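Glycosyltransferase (Streptomyces halstedii, PDB 3WAG) is a glycosyltransferase of the GT-B fold, related to the erythromycin biosynthesis protein CIII family, with thymidine-5'-diphosphate bound in the model. Local coordinates at residues Pro236-Glu241 with Arg300-Val305; Arg247-Leu252 with Ala315-His320. All coordinates share one frame; numbering follows the deposited sequence.

From the N terminus the chain first builds the parallel sheet that starts with strand 2-6, then reaches residues 236-241 and, a few residues on, strand 247-251. Contact 1 closes a loop from the short helix 237-240 to strand 299-302, an outermost strand of the second parallel sheet; contact 2 closes another from strand 247-251 to strand 314-319 inside that sheet. Because the segments alternate along the chain, the loops cross rather than nest. The centres of the contacts lie about 14 Å apart, and Leu239 and Trp238 pack against Arg247. Thymidine-5'-diphosphate is held at both: its base by Val305 of contact 1, its diphosphate by His320 of contact 2.

Contact 1 of 2, residues Pro236-Glu241 with Arg300-Val305; sequences PDWLRE and RAVDFV. With TYD (thymidine-5'-diphosphate), chain F.
The backbones of Pro236-Glu241 and Arg300-Val305 stay well apart, Pro236 CA lying 8.7 Å from Val305 CA, and no hydrogen bond crosses, so side chains alone bridge the gap. The Arg300 guanidinium lies flat on the Trp238 indole, planes 2° apart and centres 4.1 Å apart. Its cation sits off-centre over the five-membered ring, whereas Arg300 CD stands 3.5 Å from the centroid of the Trp238 six-membered ring, a CH-pi contact over the face. Arg300 starts extended and turns about its CG-CD bond (chi3 -54°), which brings CD and the guanidinium down together on one indole face; Pro236 CG lies over the opposite face, near its rim. Trp238 CZ2 meets Val302 CG2 at 4.0 Å, and Trp238 CH2 meets Val305 CG2 at 3.9 Å. That Val305 methyl also touches Leu239 CD1. After strand 299-302 the chain lines the nucleotide's base pocket in the second domain of the GT-B fold: Val305 N donates to O4 of thymidine-5'-diphosphate at 3.1 Å, and nucleotide N3 donates to Val305 O, the modelled distance being unusually short and its exact length doubtful. Phe304 also packs on the base. The Arg300-Trp238 stack joins helix 237-240 to the sheet's outermost strand; Val281 of strand 279-283 packs against Trp238 and Val305, and helix 307-310 receives Leu239 and Val305 on Leu310.

Contact 2 of 2, residues Arg247-Leu252 with Ala315-His320; sequences RVCLTL and AAIVHH. With TYD (thymidine-5'-diphosphate), chain F.
Cys249 O accepts a nearly straight hydrogen bond from Val318 N at 2.8 Å (175°), and Ile317 CA adds a CA-H...O contact at 3.4 Å to the same Cys249 O. Cys249 N donates to Ala316 O, and Thr251 N to Val318 O at 2.9 Å. These bonds set the parallel register, with Cys249 beside Ile317 and Leu250 beside Val318; the strand axes come within 4.7 Å and diverge by only 12°. Ala315 N to Arg247 O extends the bonding to the corner where strand 314-319 turns.

On one sheet face Leu250 and Val318 run side by side, Leu250 CD1 resting 3.6 Å from Val318 CB. Val248 CG1 approaches Val318 CG2 on this face. The other face carries Cys249, whose SG lies anti to its backbone N (chi1 -180°) and meets Ile317 CD1 at 3.7 Å. Thr251 stands beside His319 there; its OG1 is buried and has no hydrogen-bonding partner in the model.

Beyond the paired strands, His320 bonds through both ring nitrogens: ND1 donates weakly to Thr251 O at 3.3 Å, and NE2 donates to O1B of thymidine-5'-diphosphate, with a weak second bond to O2B. The weak bond to Thr251 O is consistent with the carbonyl helping to orient the imidazole, which contacts the diphosphate at the C-terminal ends of the strands, the usual ligand-binding edge of a Rossmann-like GT-B domain.

Both strands are interior to the parallel sheet, flanked by strands 279-283 and 336-338. Helix 369-381 packs Leu376 onto Val248, Ala316 and Val318, while helix 323-331 brings Thr325 against Ile317, His319 and His320.

Contact 1 of 2, residues Pro236-Glu241 with Arg300-Val305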
loop_
_atom_site.group_PDB
_atom_site.type_symbol
_atom_site.label_atom_id
_atom_site.label_comp_id
_atom_site.label_asym_id
_atom_site.label_seq_id
_atom_site.Cartn_x
_atom_site.Cartn_y
_atom_site.Cartn_z
ATOM N N PRO B 236 -18.982 -0.897 -4.797
ATOM C CA PRO B 236 -20.027 -0.776 -5.817
ATOM C C PRO B 236 -21.191 0.057 -5.285
ATOM O O PRO B 236 -21.331 0.226 -4.072
ATOM C CB PRO B 236 -20.449 -2.248 -6.110
ATOM C CG PRO B 236 -19.980 -3.046 -4.930
ATOM C CD PRO B 236 -19.102 -2.161 -4.043
ATOM N N ASP B 237 -22.015 0.563 -6.193
ATOM C CA ASP B 237 -23.113 1.412 -5.831
ATOM C C ASP B 237 -23.973 0.746 -4.783
ATOM O O ASP B 237 -24.430 1.386 -3.843
ATOM C CB ASP B 237 -23.965 1.694 -7.075
ATOM C CG ASP B 237 -23.429 2.839 -7.891
ATOM O OD1 ASP B 237 -22.319 3.311 -7.582
ATOM O OD2 ASP B 237 -24.109 3.275 -8.849
ATOM N N TRP B 238 -24.205 -0.551 -4.926
ATOM C CA TRP B 238 -25.227 -1.150 -4.077
ATOM C C TRP B 238 -24.783 -1.186 -2.620
ATOM O O TRP B 238 -25.625 -0.978 -1.745
ATOM C CB TRP B 238 -25.680 -2.496 -4.639
ATOM C CG TRP B 238 -24.574 -3.508 -4.681
ATOM C CD1 TRP B 238 -23.820 -3.914 -5.772
ATOM C CD2 TRP B 238 -24.092 -4.303 -3.549
ATOM N NE1 TRP B 238 -22.888 -4.851 -5.387
ATOM C CE2 TRP B 238 -23.004 -5.122 -4.058
ATOM C CE3 TRP B 238 -24.410 -4.356 -2.187
ATOM C CZ2 TRP B 238 -22.323 -6.005 -3.255
ATOM C CZ3 TRP B 238 -23.709 -5.242 -1.378
ATOM C CH2 TRP B 238 -22.691 -6.051 -1.900
ATOM N N LEU B 239 -23.467 -1.372 -2.347
ATOM C CA LEU B 239 -22.924 -1.332 -0.966
ATOM C C LEU B 239 -22.954 0.048 -0.348
ATOM O O LEU B 239 -22.682 0.207 0.841
ATOM C CB LEU B 239 -21.469 -1.743 -0.898
ATOM C CG LEU B 239 -21.009 -3.016 -0.175
ATOM C CD1 LEU B 239 -19.491 -3.104 -0.222
ATOM C CD2 LEU B 239 -21.583 -3.206 1.212
ATOM N N ARG B 240 -23.206 1.066 -1.158
ATOM C CA ARG B 240 -22.963 2.414 -0.665
ATOM C C ARG B 240 -24.234 3.136 -0.154
ATOM O O ARG B 240 -24.149 4.168 0.534
ATOM C CB ARG B 240 -22.110 3.212 -1.679
ATOM C CG ARG B 240 -20.641 2.821 -1.561
ATOM C CD ARG B 240 -19.701 3.742 -2.299
ATOM N NE ARG B 240 -19.685 3.437 -3.724
ATOM C CZ ARG B 240 -20.278 4.153 -4.680
ATOM N NH1 ARG B 240 -20.950 5.307 -4.406
ATOM N NH2 ARG B 240 -20.141 3.710 -5.929
ATOM N N GLU B 241 -25.392 2.538 -0.430
ATOM C CA GLU B 241 -26.686 3.031 0.061
ATOM C C GLU B 241 -26.955 2.493 1.441
ATOM O O GLU B 241 -26.278 1.576 1.886
ATOM C CB GLU B 241 -27.797 2.567 -0.858
ATOM C CG GLU B 241 -27.322 2.337 -2.279
ATOM C CD GLU B 241 -28.247 1.427 -3.050
ATOM O OE1 GLU B 241 -29.116 0.792 -2.409
ATOM O OE2 GLU B 241 -28.109 1.349 -4.291
ATOM N N ARG B 300 -28.065 -11.599 -3.098
ATOM C CA ARG B 300 -27.283 -10.967 -4.156
ATOM C C ARG B 300 -26.056 -11.816 -4.378
ATOM O O ARG B 300 -25.254 -11.994 -3.449
ATOM C CB ARG B 300 -26.890 -9.547 -3.762
ATOM C CG ARG B 300 -26.097 -8.782 -4.823
ATOM C CD ARG B 300 -25.632 -7.440 -4.249
ATOM N NE ARG B 300 -26.717 -6.601 -3.690
ATOM C CZ ARG B 300 -27.468 -5.757 -4.410
ATOM N NH1 ARG B 300 -27.265 -5.625 -5.717
ATOM N NH2 ARG B 300 -28.413 -5.036 -3.826
ATOM N N ALA B 301 -25.927 -12.398 -5.564
ATOM C CA ALA B 301 -24.738 -13.178 -5.906
ATOM C C ALA B 301 -23.712 -12.195 -6.473
ATOM O O ALA B 301 -24.053 -11.321 -7.244
ATOM C CB ALA B 301 -25.052 -14.245 -6.934
ATOM N N VAL B 302 -22.457 -12.338 -6.084
ATOM C CA VAL B 302 -21.421 -11.407 -6.489
ATOM C C VAL B 302 -20.191 -12.279 -6.694
ATOM O O VAL B 302 -20.033 -13.286 -6.003
ATOM C CB VAL B 302 -21.325 -10.400 -5.331
ATOM C CG1 VAL B 302 -20.026 -10.489 -4.537
ATOM C CG2 VAL B 302 -21.803 -9.043 -5.760
ATOM N N ASP B 303 -19.320 -11.981 -7.629
ATOM C CA ASP B 303 -18.115 -12.832 -7.718
ATOM C C ASP B 303 -17.113 -12.519 -6.582
ATOM O O ASP B 303 -16.364 -13.373 -6.198
ATOM C CB ASP B 303 -17.433 -12.707 -9.068
ATOM C CG ASP B 303 -16.897 -11.332 -9.297
ATOM O OD1 ASP B 303 -17.639 -10.443 -9.783
ATOM O OD2 ASP B 303 -15.724 -11.131 -8.976
ATOM N N PHE B 304 -17.149 -11.295 -6.051
ATOM C CA PHE B 304 -16.246 -10.793 -4.987
ATOM C C PHE B 304 -16.895 -9.565 -4.293
ATOM O O PHE B 304 -17.598 -8.826 -4.938
ATOM C CB PHE B 304 -14.823 -10.474 -5.520
ATOM C CG PHE B 304 -13.878 -9.872 -4.480
ATOM C CD1 PHE B 304 -13.088 -10.679 -3.689
ATOM C CD2 PHE B 304 -13.768 -8.485 -4.336
ATOM C CE1 PHE B 304 -12.196 -10.121 -2.755
ATOM C CE2 PHE B 304 -12.891 -7.918 -3.425
ATOM C CZ PHE B 304 -12.118 -8.743 -2.612
ATOM N N VAL B 305 -16.745 -9.429 -2.969
ATOM C CA VAL B 305 -17.149 -8.179 -2.285
ATOM C C VAL B 305 -16.113 -7.838 -1.185
ATOM O O VAL B 305 -15.778 -8.704 -0.407
ATOM C CB VAL B 305 -18.604 -8.221 -1.735
ATOM C CG1 VAL B 305 -18.779 -9.379 -0.753
ATOM C CG2 VAL B 305 -19.005 -6.862 -1.118
HETATM P PA TYD F . -8.988 -15.884 0.772
HETATM O O1A TYD F . -10.238 -16.465 0.094
HETATM O O2A TYD F . -7.644 -16.603 0.788
HETATM O O3A TYD F . -9.501 -15.739 2.328
HETATM P PB TYD F . -9.089 -16.695 3.593
HETATM O O1B TYD F . -8.963 -18.131 3.060
HETATM O O2B TYD F . -10.230 -16.400 4.614
HETATM O O3B TYD F . -7.659 -16.194 3.935
HETATM O "O5'" TYD F . -8.693 -14.388 0.155
HETATM C "C5'" TYD F . -7.876 -13.343 0.750
HETATM C "C4'" TYD F . -8.726 -12.253 1.461
HETATM O "O4'" TYD F . -9.774 -11.712 0.626
HETATM C "C3'" TYD F . -9.448 -12.679 2.758
HETATM O "O3'" TYD F . -9.083 -11.742 3.785
HETATM C "C2'" TYD F . -10.941 -12.543 2.493
HETATM C "C1'" TYD F . -10.970 -11.471 1.385
HETATM N N1 TYD F . -12.177 -11.604 0.570
HETATM C C2 TYD F . -13.097 -10.530 0.448
HETATM O O2 TYD F . -12.905 -9.419 1.004
HETATM N N3 TYD F . -14.237 -10.698 -0.281
HETATM C C4 TYD F . -14.546 -11.859 -0.909
HETATM O O4 TYD F . -15.607 -11.914 -1.570
HETATM C C5 TYD F . -13.591 -12.996 -0.807
HETATM C C5M TYD F . -13.812 -14.336 -1.470
HETATM C C6 TYD F . -12.428 -12.785 -0.049
#

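Contact 2 of 2, residues Arg247-Leu252 with Ala315-His320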
loop_
_atom_site.group_PDB
_atom_site.type_symbol
_atom_site.label_atom_id
_atom_site.label_comp_id
_atom_site.label_asym_id
_atom_site.label_seq_id
_atom_site.Cartn_x
_atom_site.Cartn_y
_atom_site.Cartn_z
ATOM N N ARG B 247 -28.087 -7.808 7.261
ATOM C CA ARG B 247 -27.389 -8.516 6.155
ATOM C C ARG B 247 -26.562 -9.677 6.641
ATOM O O ARG B 247 -26.107 -9.679 7.784
ATOM C CB ARG B 247 -26.436 -7.588 5.418
ATOM C CG ARG B 247 -27.084 -6.788 4.341
ATOM C CD ARG B 247 -26.230 -5.596 4.021
ATOM N NE ARG B 247 -26.784 -4.876 2.884
ATOM C CZ ARG B 247 -26.307 -3.722 2.437
ATOM N NH1 ARG B 247 -25.270 -3.153 3.037
ATOM N NH2 ARG B 247 -26.855 -3.145 1.379
ATOM N N VAL B 248 -26.388 -10.673 5.777
ATOM C CA VAL B 248 -25.550 -11.807 6.093
ATOM C C VAL B 248 -24.600 -11.994 4.922
ATOM O O VAL B 248 -24.998 -11.818 3.770
ATOM C CB VAL B 248 -26.375 -13.088 6.340
ATOM C CG1 VAL B 248 -25.483 -14.319 6.316
ATOM C CG2 VAL B 248 -27.153 -13.000 7.670
ATOM N N CYS B 249 -23.335 -12.305 5.233
ATOM C CA CYS B 249 -22.336 -12.555 4.220
ATOM C C CYS B 249 -22.133 -14.051 4.047
ATOM O O CYS B 249 -21.930 -14.788 5.015
ATOM C CB CYS B 249 -21.011 -11.872 4.595
ATOM S SG CYS B 249 -19.792 -12.186 3.322
ATOM N N LEU B 250 -22.204 -14.516 2.819
ATOM C CA LEU B 250 -22.003 -15.947 2.563
ATOM C C LEU B 250 -20.804 -16.154 1.623
ATOM O O LEU B 250 -20.836 -15.748 0.484
ATOM C CB LEU B 250 -23.310 -16.579 2.030
ATOM C CG LEU B 250 -23.264 -18.027 1.582
ATOM C CD1 LEU B 250 -23.152 -18.828 2.869
ATOM C CD2 LEU B 250 -24.518 -18.384 0.771
ATOM N N THR B 251 -19.713 -16.732 2.137
ATOM C CA THR B 251 -18.475 -16.902 1.360
ATOM C C THR B 251 -17.999 -18.331 1.583
ATOM O O THR B 251 -17.082 -18.573 2.363
ATOM C CB THR B 251 -17.317 -15.865 1.697
ATOM O OG1 THR B 251 -16.907 -15.975 3.066
ATOM C CG2 THR B 251 -17.728 -14.489 1.499
ATOM N N LEU B 252 -18.659 -19.242 0.873
ATOM C CA LEU B 252 -18.599 -20.698 1.014
ATOM C C LEU B 252 -18.805 -21.327 -0.403
ATOM O O LEU B 252 -19.146 -22.519 -0.548
ATOM C CB LEU B 252 -19.777 -21.155 1.873
ATOM C CG LEU B 252 -19.730 -21.754 3.261
ATOM C CD1 LEU B 252 -20.837 -22.781 3.227
ATOM C CD2 LEU B 252 -18.384 -22.383 3.580
ATOM N N ALA B 315 -24.928 -9.049 10.195
ATOM C CA ALA B 315 -25.205 -9.684 11.507
ATOM C C ALA B 315 -24.457 -10.998 11.626
ATOM O O ALA B 315 -24.193 -11.453 12.744
ATOM C CB ALA B 315 -26.723 -9.930 11.673
ATOM N N ALA B 316 -24.168 -11.660 10.490
ATOM C CA ALA B 316 -23.347 -12.901 10.555
ATOM C C ALA B 316 -22.482 -13.075 9.314
ATOM O O ALA B 316 -22.706 -12.427 8.296
ATOM C CB ALA B 316 -24.247 -14.107 10.739
ATOM N N ILE B 317 -21.463 -13.912 9.390
ATOM C CA ILE B 317 -20.771 -14.316 8.154
ATOM C C ILE B 317 -20.629 -15.844 8.179
ATOM O O ILE B 317 -20.234 -16.433 9.185
ATOM C CB ILE B 317 -19.394 -13.622 7.921
ATOM C CG1 ILE B 317 -18.738 -14.203 6.663
ATOM C CG2 ILE B 317 -18.476 -13.778 9.115
ATOM C CD1 ILE B 317 -17.647 -13.274 6.133
ATOM N N VAL B 318 -21.004 -16.451 7.072
ATOM C CA VAL B 318 -20.922 -17.900 6.906
ATOM C C VAL B 318 -19.708 -18.134 6.013
ATOM O O VAL B 318 -19.681 -17.614 4.892
ATOM C CB VAL B 318 -22.241 -18.446 6.279
ATOM C CG1 VAL B 318 -22.286 -19.976 6.361
ATOM C CG2 VAL B 318 -23.453 -17.889 7.021
ATOM N N HIS B 319 -18.693 -18.852 6.516
ATOM C CA HIS B 319 -17.456 -19.079 5.731
ATOM C C HIS B 319 -16.724 -20.336 6.168
ATOM O O HIS B 319 -17.162 -21.024 7.098
ATOM C CB HIS B 319 -16.555 -17.852 5.775
ATOM C CG HIS B 319 -15.875 -17.655 7.113
ATOM N ND1 HIS B 319 -16.497 -17.090 8.183
ATOM C CD2 HIS B 319 -14.617 -17.991 7.538
ATOM C CE1 HIS B 319 -15.650 -17.044 9.216
ATOM N NE2 HIS B 319 -14.513 -17.615 8.839
ATOM N N HIS B 320 -15.635 -20.650 5.462
ATOM C CA HIS B 320 -14.870 -21.898 5.553
ATOM C C HIS B 320 -13.807 -21.909 6.615
ATOM O O HIS B 320 -13.084 -22.897 6.742
ATOM C CB HIS B 320 -14.124 -22.051 4.254
ATOM C CG HIS B 320 -13.432 -20.782 3.838
ATOM N ND1 HIS B 320 -14.067 -19.782 3.166
ATOM C CD2 HIS B 320 -12.134 -20.332 4.083
ATOM C CE1 HIS B 320 -13.194 -18.779 2.957
ATOM N NE2 HIS B 320 -12.026 -19.102 3.551
HETATM P PA TYD F . -8.988 -15.884 0.772
HETATM O O1A TYD F . -10.238 -16.465 0.094
HETATM O O2A TYD F . -7.644 -16.603 0.788
HETATM O O3A TYD F . -9.501 -15.739 2.328
HETATM P PB TYD F . -9.089 -16.695 3.593
HETATM O O1B TYD F . -8.963 -18.131 3.060
HETATM O O2B TYD F . -10.230 -16.400 4.614
HETATM O O3B TYD F . -7.659 -16.194 3.935
HETATM O "O5'" TYD F . -8.693 -14.388 0.155
HETATM C "C5'" TYD F . -7.876 -13.343 0.750
HETATM C "C4'" TYD F . -8.726 -12.253 1.461
HETATM O "O4'" TYD F . -9.774 -11.712 0.626
HETATM C "C3'" TYD F . -9.448 -12.679 2.758
HETATM O "O3'" TYD F . -9.083 -11.742 3.785
HETATM C "C2'" TYD F . -10.941 -12.543 2.493
HETATM C "C1'" TYD F . -10.970 -11.471 1.385
HETATM N N1 TYD F . -12.177 -11.604 0.570
HETATM C C2 TYD F . -13.097 -10.530 0.448
HETATM O O2 TYD F . -12.905 -9.419 1.004
HETATM N N3 TYD F . -14.237 -10.698 -0.281
HETATM C C4 TYD F . -14.546 -11.859 -0.909
HETATM O O4 TYD F . -15.607 -11.914 -1.570
HETATM C C5 TYD F . -13.591 -12.996 -0.807
HETATM C C5M TYD F . -13.812 -14.336 -1.470
HETATM C C6 TYD F . -12.428 -12.785 -0.049
#